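Local coordinates for protein V-type ATPase 116 kDa subunit (PDB 3RRK) that is the cytoplasmic N-terminal domain of subunit I, a homolog of V-ATPase subunit a, and probably takes part in rotary, ATP-linked proton transport by the whole enzyme, at residues Ala228-Met231 with Lys232-Arg236; Glu240-Val243 with Gly244-Glu248; Glu120-Gln123 with Thr124-Phe128; Phe153-Lys157 with Pro158-Glu162; Ala201-Ser204 with Leu205-Gly209. All blocks are in the same frame, centred on the assembly; numbering follows the deposited sequence.

How the contacts relate
All five contacts are local, between residues a few positions apart. Contacts 1, 2 and 3 lie at the surface of the long helices 224-281 and 94-138, which run antiparallel along the elongated domain. Arg234 of contact 1 ties all three together through salt bridges to Glu241 of contact 2 and Glu121 of contact 3, while contacts 2 and 3 meet through Leu242 and Ile122. Contacts 4 and 5 belong to the lobe at one end; contact 4 is a surface strand-to-helix turn, contact 5 a partly buried helix end, and they touch where Phe153 packs on Leu205. Salt bridges and apolar packing join the long helices; in the lobe, helix-start and helix-end bonds add to this mixture.

Contact 1 of 5, residues Ala228-Met231 with Lys232-Arg236; sequences AARM and KERAR
Over one face of the Arg230 guanidinium lies CG of Arg234, and the guanidinium planes of these two arginines are turned 35° from each other. The two side chains lie side by side and point the same way, so their approach is aliphatic: Arg230 CG is 3.9 Å from Arg234 CG. Their charged ends stand further apart, Arg230 NH2 being 5.1 Å from Arg234 NE. The difference lies in the torsions, since Arg230 is extended from CG to NE with CG anti to the backbone N (chi1 180°), whereas Arg234 bends at both chi2 and chi3. Beneath them the backbone is helical. Arg234 N bonds to Arg230 O at 2.8 Å with a nearly straight N-H (168°). Lys232 N to Ala228 O (3.1 Å), Glu233 N to Ala229 O (3.2 Å) and Ala235 N to Met231 O (3.0 Å) continue the i to i+4 ladder. Met231 is the buried residue of the group, and its side chain packs on Phe215, Tyr219 and Ala132, the last on helix 94-138. Glu233 does not pair with Arg230, for its OE2 stays 5.5 Å from Arg230 NE. The counter-charges come from outside: Arg234 forms salt bridges with Glu121 through NE and Glu241 through NH2, and Arg230 makes a long, weak ion pair with Glu121. Both carboxylates probably offset the positive charges, Glu121 from helix 94-138, Glu241 from the same helix.

Contact 2 of 5, residues Glu240-Val243 with Gly244-Glu248; sequences EELV and GIREE
Leu242 with Arg246 and Val243 with Glu247 are i to i+4 pairs on the surface of the long helix 224-281; the first sets a methyl against the carbon chain of an arginine, the second a methyl beside a carboxylate. Leu242 CD1 lies 4.2 Å from Arg246 CG. Arg246 sets CG anti to its carbonyl carbon (chi1 -66°), and the methylene is thereby directed back over the preceding turn. Val243 and Glu247 run alongside each other and point the same way. Val243 CG1, anti to the backbone N (chi1 165°), meets Glu247 OE2 at 3.9 Å. The frame under both pairs is regular alpha-helix: Arg246 N to Leu242 O measures 2.8 Å, Glu247 N to Val243 O 2.9 Å, and Ile245 N to Glu241 O 3.0 Å. This helix runs antiparallel to helix 94-138 in the elongated part of the domain, and Leu242 and Ile245 both touch Arg115 of that partner, Ile245 also reaching Glu114. Gly244 keeps ordinary helical backbone angles, and a methyl group would fit at its position, so the local geometry does not demand its lack of a side chain. Its N bonds to Glu240 O at 3.2 Å with an almost straight N-H (172°). Two acidic groups share the outer side without meeting: Glu240 OE2 and Glu247 OE1 are 6.1 Å apart.

Contact 3 of 5, residues Glu120-Gln123 with Thr124-Phe128; sequences EEIQ and TIELF
Within helix 94-138, Thr124 folds its hydroxyl back onto the preceding turn, the intrahelical bond common for threonine in helices. OG1 lies beside the backbone N and anti to the carbonyl carbon (chi1 -60°), and from there it donates to Glu120 O at 2.7 Å. Thr124 N reaches the same oxygen at 3.0 Å. The two donors come from opposite faces of the Glu120 carbonyl plane, both tilted out of it, so the oxygen is gripped from both sides. A valine here would probably leave Glu120 O with the amide alone and take away the bond that fixes the rotation of this side chain. Isoleucines flank the threonine in sequence: Ile125 CD1 passes 3.8 Å from Glu121 O, and Ile122 CG2 lies 4.2 Å from Glu126 OE2. Ile122 packs on Ala238 of helix 224-281, Ile125 on Ala235 of the same helix. The ring of Phe128 meets that of Phe215, their planes about 60° apart. Chemically, the hydrogen of the Thr124 hydroxyl is used within its own helix and is not available to the neighbouring loop, where the side chain touches Pro216 and Tyr219 by packing.

Contact 4 of 5, residues Phe153-Lys157 with Pro158-Glu162; sequences FLVAK and PEELE
Val155 sets CG2 anti to its backbone N (chi1 77° for CG1), and Glu160 sends CG anti to its own backbone N (chi1 -158°) and stays extended; these two choices lay the methyl along the acid. The side chains slide past each other in opposite directions, with Val155 CG2 3.2 Å from Glu160 OE1 and Glu160 CB, CG and CD also against that methyl. The same Glu160 OE1 accepts a weak hydrogen bond from Ala156 N, straight (168°) but long at 3.3 Å. An alanine in place of Glu160 would probably deprive Ala156 N of this acceptor and open a gap beside the Val155 methyl where the carboxylate lay. Lys157 occupies the N-cap position, and its carbonyl starts the helix: Leu161 N bonds to Lys157 O at 3.1 Å, while Glu160 N adds a weaker bond to the same oxygen at 2.9 Å. Lys157 and Glu159 cross at a slant without pairing charges, since Lys157 NZ is 6.2 Å from Glu159 OE1. Val155 CG1 also faces Leu161 CB at 4.4 Å, a loose apolar contact. The turn thus passes from strand 148-155 into helix 158-172, which leads on to strand 177-182, parallel to the first with 187-194 between them, a beta-alpha-beta crossover. Phe153 and Val155 are hydrogen-bonded through their backbones to Ala189 and Leu187 of the middle strand. Leu161 rests on Leu178 and Ala180 of strand 177-182, and Glu160 touches Leu210 in the loop after helix 198-206.

Contact 5 of 5, residues Ala201-Ser204 with Leu205-Gly209; sequences ARSS and LSRLG
Arg207 N closes on Ser203 O at 3.0 Å near the end of helix 198-206, which finishes in a Schellman motif. Among the backbone bonds, Leu205 N to Ala201 O (3.2 Å) and Ser206 N to Arg202 O (2.8 Å) are the regular helical pair before it. The motif itself is made by Leu210 N to Leu205 O and Gly209 N to Ser206 O, the latter 3.2 Å long, with Gly209 as the C-prime residue at positive phi (73°). Ser206 to Gly209 also forms a type I beta turn. Of the polar side chains, Ser204 OG bonds back to Ala200 O, and Arg202 makes salt bridges to Glu199 through NE and to Glu212 through NH1. Apolar packing comes from Leu205, whose side chain meets Ile151 and Phe153 of strand 148-155. Ala201 and Ser204 lie on Leu168 of helix 158-172, Leu208 on Val164, so this helix end is set against both elements. The last kind is a van der Waals approach. Arg207 CG is anti to its carbonyl carbon (chi1 -52°), and the extended chain brings the guanidinium alongside Ser203, whose OG sits over one face, 3.6 Å from Arg207 CZ.

Contact 1 of 5, residues Ala228-Met231 with Lys232-Arg236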
loop_
_atom_site.group_PDB
_atom_site.type_symbol
_atom_site.label_atom_id
_atom_site.label_comp_id
_atom_site.label_asym_id
_atom_site.label_seq_id
_atom_site.Cartn_x
_atom_site.Cartn_y
_atom_site.Cartn_z
ATOM N N ALA A 228 2.557 29.224 6.722
ATOM C CA ALA A 228 1.760 29.842 5.670
ATOM C C ALA A 228 2.570 30.155 4.414
ATOM O O ALA A 228 2.048 30.140 3.303
ATOM C CB ALA A 228 1.086 31.100 6.188
ATOM N N ALA A 229 3.850 30.440 4.585
ATOM C CA ALA A 229 4.663 30.801 3.440
ATOM C C ALA A 229 5.051 29.564 2.637
ATOM O O ALA A 229 4.967 29.575 1.411
ATOM C CB ALA A 229 5.882 31.585 3.881
ATOM N N ARG A 230 5.460 28.502 3.330
ATOM C CA ARG A 230 5.719 27.213 2.685
ATOM C C ARG A 230 4.467 26.638 2.003
ATOM O O ARG A 230 4.538 26.097 0.904
ATOM C CB ARG A 230 6.284 26.197 3.680
ATOM C CG ARG A 230 6.567 24.841 3.057
ATOM C CD ARG A 230 7.405 23.961 3.980
ATOM N NE ARG A 230 7.667 22.635 3.413
ATOM C CZ ARG A 230 6.858 21.583 3.552
ATOM N NH1 ARG A 230 5.728 21.694 4.235
ATOM N NH2 ARG A 230 7.173 20.416 3.004
ATOM N N MET A 231 3.321 26.756 2.659
ATOM C CA MET A 231 2.085 26.314 2.048
ATOM C C MET A 231 1.793 27.071 0.763
ATOM O O MET A 231 1.275 26.506 -0.196
ATOM C CB MET A 231 0.926 26.529 2.996
ATOM C CG MET A 231 0.860 25.528 4.096
ATOM S SD MET A 231 -0.811 25.463 4.716
ATOM C CE MET A 231 -0.509 24.754 6.333
ATOM N N LYS A 232 2.103 28.358 0.754
ATOM C CA LYS A 232 1.774 29.191 -0.388
ATOM C C LYS A 232 2.631 28.814 -1.591
ATOM O O LYS A 232 2.196 28.930 -2.738
ATOM C CB LYS A 232 1.969 30.668 -0.037
ATOM C CG LYS A 232 1.626 31.644 -1.151
ATOM C CD LYS A 232 1.899 33.087 -0.717
ATOM C CE LYS A 232 2.047 34.027 -1.913
ATOM N NZ LYS A 232 2.491 35.397 -1.520
ATOM N N GLU A 233 3.849 28.363 -1.325
ATOM C CA GLU A 233 4.779 28.064 -2.401
ATOM C C GLU A 233 4.624 26.616 -2.857
ATOM O O GLU A 233 4.736 26.315 -4.044
ATOM C CB GLU A 233 6.217 28.356 -1.969
ATOM C CG GLU A 233 7.036 27.131 -1.629
ATOM C CD GLU A 233 8.383 27.479 -1.026
ATOM O OE1 GLU A 233 9.057 28.391 -1.552
ATOM O OE2 GLU A 233 8.762 26.839 -0.017
ATOM N N ARG A 234 4.367 25.715 -1.913
ATOM C CA ARG A 234 4.028 24.350 -2.280
ATOM C C ARG A 234 2.745 24.370 -3.112
ATOM O O ARG A 234 2.555 23.529 -3.981
ATOM C CB ARG A 234 3.858 23.447 -1.049
ATOM C CG ARG A 234 5.105 23.297 -0.185
ATOM C CD ARG A 234 6.285 22.760 -0.982
ATOM N NE ARG A 234 5.931 21.583 -1.780
ATOM C CZ ARG A 234 6.372 21.360 -3.018
ATOM N NH1 ARG A 234 7.183 22.233 -3.606
ATOM N NH2 ARG A 234 6.001 20.269 -3.672
ATOM N N ALA A 235 1.872 25.344 -2.858
ATOM C CA ALA A 235 0.620 25.455 -3.611
ATOM C C ALA A 235 0.880 25.874 -5.046
ATOM O O ALA A 235 0.059 25.632 -5.926
ATOM C CB ALA A 235 -0.347 26.425 -2.942
ATOM N N ARG A 236 2.025 26.502 -5.281
ATOM C CA ARG A 236 2.388 26.921 -6.627
ATOM C C ARG A 236 3.202 25.830 -7.312
ATOM O O ARG A 236 3.062 25.601 -8.510
ATOM C CB ARG A 236 3.182 28.234 -6.592
ATOM C CG ARG A 236 3.222 28.976 -7.924
ATOM C CD ARG A 236 4.136 30.200 -7.881
ATOM N NE ARG A 236 5.549 29.841 -7.774
ATOM C CZ ARG A 236 6.254 29.910 -6.650
ATOM N NH1 ARG A 236 5.680 30.334 -5.529
ATOM N NH2 ARG A 236 7.536 29.559 -6.646
#

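Contact 2 of 5, residues Glu240-Val243 with Gly244-Glu248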
loop_
_atom_site.group_PDB
_atom_site.type_symbol
_atom_site.label_atom_id
_atom_site.label_comp_id
_atom_site.label_asym_id
_atom_site.label_seq_id
_atom_site.Cartn_x
_atom_site.Cartn_y
_atom_site.Cartn_z
ATOM N N GLU A 240 2.299 21.219 -10.242
ATOM C CA GLU A 240 3.053 20.984 -11.461
ATOM C C GLU A 240 4.025 19.814 -11.302
ATOM O O GLU A 240 4.271 19.068 -12.246
ATOM C CB GLU A 240 3.774 22.253 -11.920
ATOM C CG GLU A 240 4.629 22.057 -13.174
ATOM C CD GLU A 240 3.846 21.540 -14.384
ATOM O OE1 GLU A 240 2.657 21.906 -14.538
ATOM O OE2 GLU A 240 4.430 20.768 -15.185
ATOM N N GLU A 241 4.570 19.646 -10.106
ATOM C CA GLU A 241 5.442 18.505 -9.855
ATOM C C GLU A 241 4.647 17.209 -9.979
ATOM O O GLU A 241 5.178 16.174 -10.362
ATOM C CB GLU A 241 6.096 18.595 -8.466
ATOM C CG GLU A 241 6.962 19.825 -8.266
ATOM C CD GLU A 241 7.387 20.040 -6.827
ATOM O OE1 GLU A 241 7.448 19.059 -6.057
ATOM O OE2 GLU A 241 7.658 21.203 -6.470
ATOM N N LEU A 242 3.369 17.273 -9.638
ATOM C CA LEU A 242 2.520 16.100 -9.698
ATOM C C LEU A 242 2.274 15.741 -11.165
ATOM O O LEU A 242 2.312 14.574 -11.551
ATOM C CB LEU A 242 1.206 16.366 -8.967
ATOM C CG LEU A 242 0.221 15.204 -8.873
ATOM C CD1 LEU A 242 0.914 13.981 -8.324
ATOM C CD2 LEU A 242 -0.960 15.586 -7.999
ATOM N N VAL A 243 2.047 16.755 -11.988
ATOM C CA VAL A 243 1.879 16.527 -13.409
ATOM C C VAL A 243 3.052 15.716 -13.951
ATOM O O VAL A 243 2.869 14.663 -14.562
ATOM C CB VAL A 243 1.708 17.854 -14.168
ATOM C CG1 VAL A 243 1.898 17.646 -15.659
ATOM C CG2 VAL A 243 0.325 18.425 -13.889
ATOM N N GLY A 244 4.258 16.193 -13.693
ATOM C CA GLY A 244 5.462 15.494 -14.106
ATOM C C GLY A 244 5.598 14.071 -13.592
ATOM O O GLY A 244 6.018 13.181 -14.329
ATOM N N ILE A 245 5.260 13.854 -12.324
ATOM C CA ILE A 245 5.260 12.512 -11.760
ATOM C C ILE A 245 4.253 11.614 -12.492
ATOM O O ILE A 245 4.522 10.438 -12.755
ATOM C CB ILE A 245 4.907 12.533 -10.273
ATOM C CG1 ILE A 245 5.989 13.288 -9.466
ATOM C CG2 ILE A 245 4.737 11.125 -9.764
ATOM C CD1 ILE A 245 7.387 12.619 -9.403
ATOM N N ARG A 246 3.099 12.177 -12.837
ATOM C CA ARG A 246 2.063 11.397 -13.492
ATOM C C ARG A 246 2.478 11.034 -14.908
ATOM O O ARG A 246 2.135 9.962 -15.402
ATOM C CB ARG A 246 0.731 12.143 -13.504
ATOM C CG ARG A 246 0.120 12.359 -12.135
ATOM C CD ARG A 246 -1.323 12.807 -12.279
ATOM N NE ARG A 246 -1.608 13.220 -13.651
ATOM C CZ ARG A 246 -2.500 14.147 -13.984
ATOM N NH1 ARG A 246 -3.195 14.760 -13.034
ATOM N NH2 ARG A 246 -2.690 14.463 -15.260
ATOM N N GLU A 247 3.225 11.924 -15.557
ATOM C CA GLU A 247 3.701 11.658 -16.912
ATOM C C GLU A 247 4.724 10.526 -16.901
ATOM O O GLU A 247 4.760 9.690 -17.798
ATOM C CB GLU A 247 4.241 12.932 -17.572
ATOM C CG GLU A 247 3.139 13.993 -17.814
ATOM C CD GLU A 247 3.638 15.291 -18.475
ATOM O OE1 GLU A 247 4.859 15.575 -18.405
ATOM O OE2 GLU A 247 2.803 16.027 -19.065
ATOM N N GLU A 248 5.535 10.489 -15.857
ATOM C CA GLU A 248 6.484 9.408 -15.664
ATOM C C GLU A 248 5.761 8.081 -15.417
ATOM O O GLU A 248 6.149 7.038 -15.937
ATOM C CB GLU A 248 7.372 9.735 -14.469
ATOM C CG GLU A 248 8.435 10.745 -14.766
ATOM C CD GLU A 248 9.602 10.123 -15.496
ATOM O OE1 GLU A 248 10.350 9.337 -14.862
ATOM O OE2 GLU A 248 9.755 10.411 -16.707
#

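Contact 3 of 5, residues Glu120-Gln123 with Thr124-Phe128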
loop_
_atom_site.group_PDB
_atom_site.type_symbol
_atom_site.label_atom_id
_atom_site.label_comp_id
_atom_site.label_asym_id
_atom_site.label_seq_id
_atom_site.Cartn_x
_atom_site.Cartn_y
_atom_site.Cartn_z
ATOM N N GLU A 120 -0.947 14.118 -0.870
ATOM C CA GLU A 120 -1.234 14.361 0.542
ATOM C C GLU A 120 -0.892 15.807 0.890
ATOM O O GLU A 120 -1.544 16.432 1.729
ATOM C CB GLU A 120 -0.441 13.396 1.436
ATOM C CG GLU A 120 -1.252 12.258 2.065
ATOM C CD GLU A 120 -1.621 11.122 1.089
ATOM O OE1 GLU A 120 -2.725 11.174 0.491
ATOM O OE2 GLU A 120 -0.823 10.165 0.942
ATOM N N GLU A 121 0.133 16.334 0.225
ATOM C CA GLU A 121 0.585 17.695 0.444
ATOM C C GLU A 121 -0.482 18.679 -0.029
ATOM O O GLU A 121 -0.900 19.581 0.700
ATOM C CB GLU A 121 1.902 17.916 -0.323
ATOM C CG GLU A 121 2.870 18.988 0.250
ATOM C CD GLU A 121 4.280 18.908 -0.351
ATOM O OE1 GLU A 121 4.433 18.426 -1.497
ATOM O OE2 GLU A 121 5.237 19.323 0.334
ATOM N N ILE A 122 -0.923 18.482 -1.264
ATOM C CA ILE A 122 -1.949 19.309 -1.875
ATOM C C ILE A 122 -3.266 19.294 -1.100
ATOM O O ILE A 122 -3.926 20.323 -0.962
ATOM C CB ILE A 122 -2.178 18.878 -3.316
ATOM C CG1 ILE A 122 -0.923 19.156 -4.139
ATOM C CG2 ILE A 122 -3.356 19.600 -3.913
ATOM C CD1 ILE A 122 -0.979 18.571 -5.549
ATOM N N GLN A 123 -3.644 18.137 -0.580
ATOM C CA GLN A 123 -4.859 18.043 0.228
ATOM C C GLN A 123 -4.728 18.766 1.569
ATOM O O GLN A 123 -5.658 19.442 2.002
ATOM C CB GLN A 123 -5.262 16.584 0.428
ATOM C CG GLN A 123 -5.649 15.891 -0.865
ATOM C CD GLN A 123 -5.791 14.384 -0.713
ATOM O OE1 GLN A 123 -5.994 13.878 0.389
ATOM N NE2 GLN A 123 -5.676 13.662 -1.823
ATOM N N THR A 124 -3.582 18.608 2.223
ATOM C CA THR A 124 -3.278 19.353 3.442
ATOM C C THR A 124 -3.459 20.849 3.213
ATOM O O THR A 124 -4.128 21.545 3.977
ATOM C CB THR A 124 -1.825 19.155 3.861
ATOM O OG1 THR A 124 -1.585 17.769 4.108
ATOM C CG2 THR A 124 -1.539 19.936 5.105
ATOM N N ILE A 125 -2.839 21.342 2.152
ATOM C CA ILE A 125 -2.971 22.735 1.800
ATOM C C ILE A 125 -4.430 23.097 1.532
ATOM O O ILE A 125 -4.843 24.225 1.781
ATOM C CB ILE A 125 -2.076 23.080 0.592
ATOM C CG1 ILE A 125 -0.601 23.057 1.018
ATOM C CG2 ILE A 125 -2.456 24.428 0.007
ATOM C CD1 ILE A 125 0.376 23.063 -0.133
ATOM N N GLU A 126 -5.211 22.145 1.027
ATOM C CA GLU A 126 -6.630 22.382 0.750
ATOM C C GLU A 126 -7.426 22.561 2.035
ATOM O O GLU A 126 -8.288 23.422 2.142
ATOM C CB GLU A 126 -7.241 21.215 -0.021
ATOM C CG GLU A 126 -6.899 21.164 -1.484
ATOM C CD GLU A 126 -7.906 20.350 -2.266
ATOM O OE1 GLU A 126 -9.118 20.482 -1.973
ATOM O OE2 GLU A 126 -7.489 19.577 -3.160
ATOM N N LEU A 127 -7.129 21.720 3.008
ATOM C CA LEU A 127 -7.788 21.782 4.291
ATOM C C LEU A 127 -7.352 22.983 5.129
ATOM O O LEU A 127 -8.190 23.755 5.586
ATOM C CB LEU A 127 -7.520 20.483 5.045
ATOM C CG LEU A 127 -8.435 19.353 4.583
ATOM C CD1 LEU A 127 -8.005 18.040 5.191
ATOM C CD2 LEU A 127 -9.851 19.684 4.962
ATOM N N PHE A 128 -6.039 23.136 5.322
ATOM C CA PHE A 128 -5.500 24.159 6.218
ATOM C C PHE A 128 -5.056 25.484 5.567
ATOM O O PHE A 128 -4.678 26.426 6.257
ATOM C CB PHE A 128 -4.355 23.573 7.019
ATOM C CG PHE A 128 -4.728 22.370 7.801
ATOM C CD1 PHE A 128 -5.065 22.473 9.137
ATOM C CD2 PHE A 128 -4.747 21.121 7.200
ATOM C CE1 PHE A 128 -5.417 21.342 9.867
ATOM C CE2 PHE A 128 -5.103 19.988 7.922
ATOM C CZ PHE A 128 -5.441 20.101 9.258
#

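Contact 4 of 5, residues Phe153-Lys157 with Pro158-Glu162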
loop_
_atom_site.group_PDB
_atom_site.type_symbol
_atom_site.label_atom_id
_atom_site.label_comp_id
_atom_site.label_asym_id
_atom_site.label_seq_id
_atom_site.Cartn_x
_atom_site.Cartn_y
_atom_site.Cartn_z
ATOM N N PHE A 153 -6.423 28.699 17.176
ATOM C CA PHE A 153 -7.453 27.719 17.499
ATOM C C PHE A 153 -8.752 28.067 16.787
ATOM O O PHE A 153 -9.003 29.221 16.487
ATOM C CB PHE A 153 -7.661 27.640 19.016
ATOM C CG PHE A 153 -8.300 28.864 19.611
ATOM C CD1 PHE A 153 -7.536 29.970 19.943
ATOM C CD2 PHE A 153 -9.666 28.904 19.848
ATOM C CE1 PHE A 153 -8.122 31.091 20.494
ATOM C CE2 PHE A 153 -10.260 30.023 20.406
ATOM C CZ PHE A 153 -9.489 31.119 20.731
ATOM N N LEU A 154 -9.575 27.065 16.500
ATOM C CA LEU A 154 -10.824 27.304 15.789
ATOM C C LEU A 154 -12.019 27.402 16.729
ATOM O O LEU A 154 -12.077 26.751 17.774
ATOM C CB LEU A 154 -11.075 26.215 14.752
ATOM C CG LEU A 154 -10.113 26.053 13.580
ATOM C CD1 LEU A 154 -10.569 24.868 12.731
ATOM C CD2 LEU A 154 -10.047 27.318 12.747
ATOM N N VAL A 155 -12.981 28.219 16.335
ATOM C CA VAL A 155 -14.156 28.454 17.148
ATOM C C VAL A 155 -15.296 28.623 16.165
ATOM O O VAL A 155 -15.099 29.158 15.077
ATOM C CB VAL A 155 -13.969 29.711 18.038
ATOM C CG1 VAL A 155 -14.158 30.985 17.230
ATOM C CG2 VAL A 155 -14.921 29.683 19.203
ATOM N N ALA A 156 -16.478 28.142 16.526
ATOM C CA ALA A 156 -17.584 28.071 15.571
ATOM C C ALA A 156 -18.357 29.378 15.482
ATOM O O ALA A 156 -18.483 29.974 14.414
ATOM C CB ALA A 156 -18.510 26.922 15.924
ATOM N N LYS A 157 -18.865 29.828 16.618
ATOM C CA LYS A 157 -19.688 31.027 16.649
ATOM C C LYS A 157 -18.935 32.218 17.259
ATOM O O LYS A 157 -18.124 32.048 18.172
ATOM C CB LYS A 157 -20.981 30.738 17.426
ATOM C CG LYS A 157 -21.591 29.367 17.125
ATOM C CD LYS A 157 -22.865 29.112 17.919
ATOM C CE LYS A 157 -23.478 27.766 17.531
ATOM N NZ LYS A 157 -24.785 27.492 18.207
ATOM N N PRO A 158 -19.187 33.429 16.739
ATOM C CA PRO A 158 -18.685 34.648 17.386
ATOM C C PRO A 158 -19.170 34.737 18.837
ATOM O O PRO A 158 -18.583 35.446 19.658
ATOM C CB PRO A 158 -19.298 35.767 16.539
ATOM C CG PRO A 158 -19.464 35.159 15.184
ATOM C CD PRO A 158 -19.807 33.710 15.431
ATOM N N GLU A 159 -20.242 34.011 19.139
ATOM C CA GLU A 159 -20.759 33.920 20.496
ATOM C C GLU A 159 -19.788 33.131 21.363
ATOM O O GLU A 159 -19.542 33.480 22.515
ATOM C CB GLU A 159 -22.137 33.248 20.502
ATOM C CG GLU A 159 -23.268 34.087 19.889
ATOM C CD GLU A 159 -23.183 34.208 18.368
ATOM O OE1 GLU A 159 -22.666 33.275 17.718
ATOM O OE2 GLU A 159 -23.639 35.239 17.823
ATOM N N GLU A 160 -19.231 32.065 20.799
ATOM C CA GLU A 160 -18.285 31.230 21.528
ATOM C C GLU A 160 -16.982 31.993 21.764
ATOM O O GLU A 160 -16.336 31.838 22.798
ATOM C CB GLU A 160 -18.021 29.910 20.785
ATOM C CG GLU A 160 -17.506 28.792 21.689
ATOM C CD GLU A 160 -17.234 27.483 20.953
ATOM O OE1 GLU A 160 -17.189 27.488 19.700
ATOM O OE2 GLU A 160 -17.060 26.449 21.639
ATOM N N LEU A 161 -16.608 32.826 20.801
ATOM C CA LEU A 161 -15.399 33.612 20.928
ATOM C C LEU A 161 -15.482 34.488 22.170
ATOM O O LEU A 161 -14.505 34.651 22.898
ATOM C CB LEU A 161 -15.203 34.475 19.690
ATOM C CG LEU A 161 -13.897 35.271 19.647
ATOM C CD1 LEU A 161 -12.704 34.338 19.684
ATOM C CD2 LEU A 161 -13.848 36.153 18.409
ATOM N N GLU A 162 -16.662 35.041 22.412
ATOM C CA GLU A 162 -16.884 35.887 23.573
ATOM C C GLU A 162 -16.669 35.143 24.879
ATOM O O GLU A 162 -15.981 35.637 25.770
ATOM C CB GLU A 162 -18.286 36.479 23.532
ATOM C CG GLU A 162 -18.457 37.418 22.373
ATOM C CD GLU A 162 -17.193 38.217 22.112
ATOM O OE1 GLU A 162 -16.759 38.962 23.022
ATOM O OE2 GLU A 162 -16.626 38.083 21.005
#

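Contact 5 of 5, residues Ala201-Ser204 with Leu205-Gly209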
loop_
_atom_site.group_PDB
_atom_site.type_symbol
_atom_site.label_atom_id
_atom_site.label_comp_id
_atom_site.label_asym_id
_atom_site.label_seq_id
_atom_site.Cartn_x
_atom_site.Cartn_y
_atom_site.Cartn_z
ATOM N N ALA A 201 -3.520 30.417 29.463
ATOM C CA ALA A 201 -4.385 30.664 28.331
ATOM C C ALA A 201 -4.890 29.332 27.769
ATOM O O ALA A 201 -6.061 29.192 27.414
ATOM C CB ALA A 201 -3.623 31.443 27.273
ATOM N N ARG A 202 -3.988 28.358 27.688
ATOM C CA ARG A 202 -4.335 27.025 27.217
ATOM C C ARG A 202 -5.414 26.410 28.117
ATOM O O ARG A 202 -6.405 25.863 27.636
ATOM C CB ARG A 202 -3.094 26.136 27.182
ATOM C CG ARG A 202 -3.260 24.896 26.332
ATOM C CD ARG A 202 -2.015 24.034 26.327
ATOM N NE ARG A 202 -0.826 24.785 25.926
ATOM C CZ ARG A 202 -0.558 25.170 24.685
ATOM N NH1 ARG A 202 -1.412 24.888 23.709
ATOM N NH2 ARG A 202 0.560 25.842 24.423
ATOM N N SER A 203 -5.215 26.522 29.425
ATOM C CA SER A 203 -6.197 26.068 30.395
ATOM C C SER A 203 -7.580 26.690 30.168
ATOM O O SER A 203 -8.609 26.026 30.312
ATOM C CB SER A 203 -5.716 26.360 31.815
ATOM O OG SER A 203 -6.815 26.373 32.718
ATOM N N SER A 204 -7.609 27.962 29.815
ATOM C CA SER A 204 -8.885 28.598 29.548
ATOM C C SER A 204 -9.581 27.954 28.370
ATOM O O SER A 204 -10.780 27.712 28.426
ATOM C CB SER A 204 -8.707 30.085 29.300
ATOM O OG SER A 204 -8.099 30.676 30.430
ATOM N N LEU A 205 -8.838 27.672 27.301
ATOM C CA LEU A 205 -9.433 27.003 26.146
ATOM C C LEU A 205 -9.887 25.623 26.556
ATOM O O LEU A 205 -10.976 25.168 26.195
ATOM C CB LEU A 205 -8.444 26.879 24.995
ATOM C CG LEU A 205 -7.702 28.115 24.484
ATOM C CD1 LEU A 205 -7.027 27.800 23.152
ATOM C CD2 LEU A 205 -8.632 29.295 24.343
ATOM N N SER A 206 -9.038 24.951 27.318
ATOM C CA SER A 206 -9.334 23.598 27.756
ATOM C C SER A 206 -10.663 23.513 28.513
ATOM O O SER A 206 -11.410 22.559 28.360
ATOM C CB SER A 206 -8.196 23.054 28.614
ATOM O OG SER A 206 -8.440 21.706 28.972
ATOM N N ARG A 207 -10.961 24.515 29.330
ATOM C CA ARG A 207 -12.189 24.488 30.116
ATOM C C ARG A 207 -13.406 24.875 29.272
ATOM O O ARG A 207 -14.529 24.822 29.745
ATOM C CB ARG A 207 -12.059 25.350 31.384
ATOM C CG ARG A 207 -10.821 25.004 32.206
ATOM C CD ARG A 207 -10.977 25.242 33.708
ATOM N NE ARG A 207 -9.679 25.222 34.394
ATOM C CZ ARG A 207 -8.947 24.129 34.635
ATOM N NH1 ARG A 207 -9.367 22.926 34.243
ATOM N NH2 ARG A 207 -7.780 24.239 35.266
ATOM N N LEU A 208 -13.181 25.237 28.014
ATOM C CA LEU A 208 -14.287 25.509 27.090
ATOM C C LEU A 208 -14.387 24.457 25.978
ATOM O O LEU A 208 -15.184 24.588 25.046
ATOM C CB LEU A 208 -14.164 26.914 26.498
ATOM C CG LEU A 208 -14.277 27.957 27.607
ATOM C CD1 LEU A 208 -14.254 29.375 27.068
ATOM C CD2 LEU A 208 -15.551 27.692 28.408
ATOM N N GLY A 209 -13.577 23.410 26.094
ATOM C CA GLY A 209 -13.558 22.345 25.111
ATOM C C GLY A 209 -12.905 22.726 23.796
ATOM O O GLY A 209 -13.195 22.144 22.756
#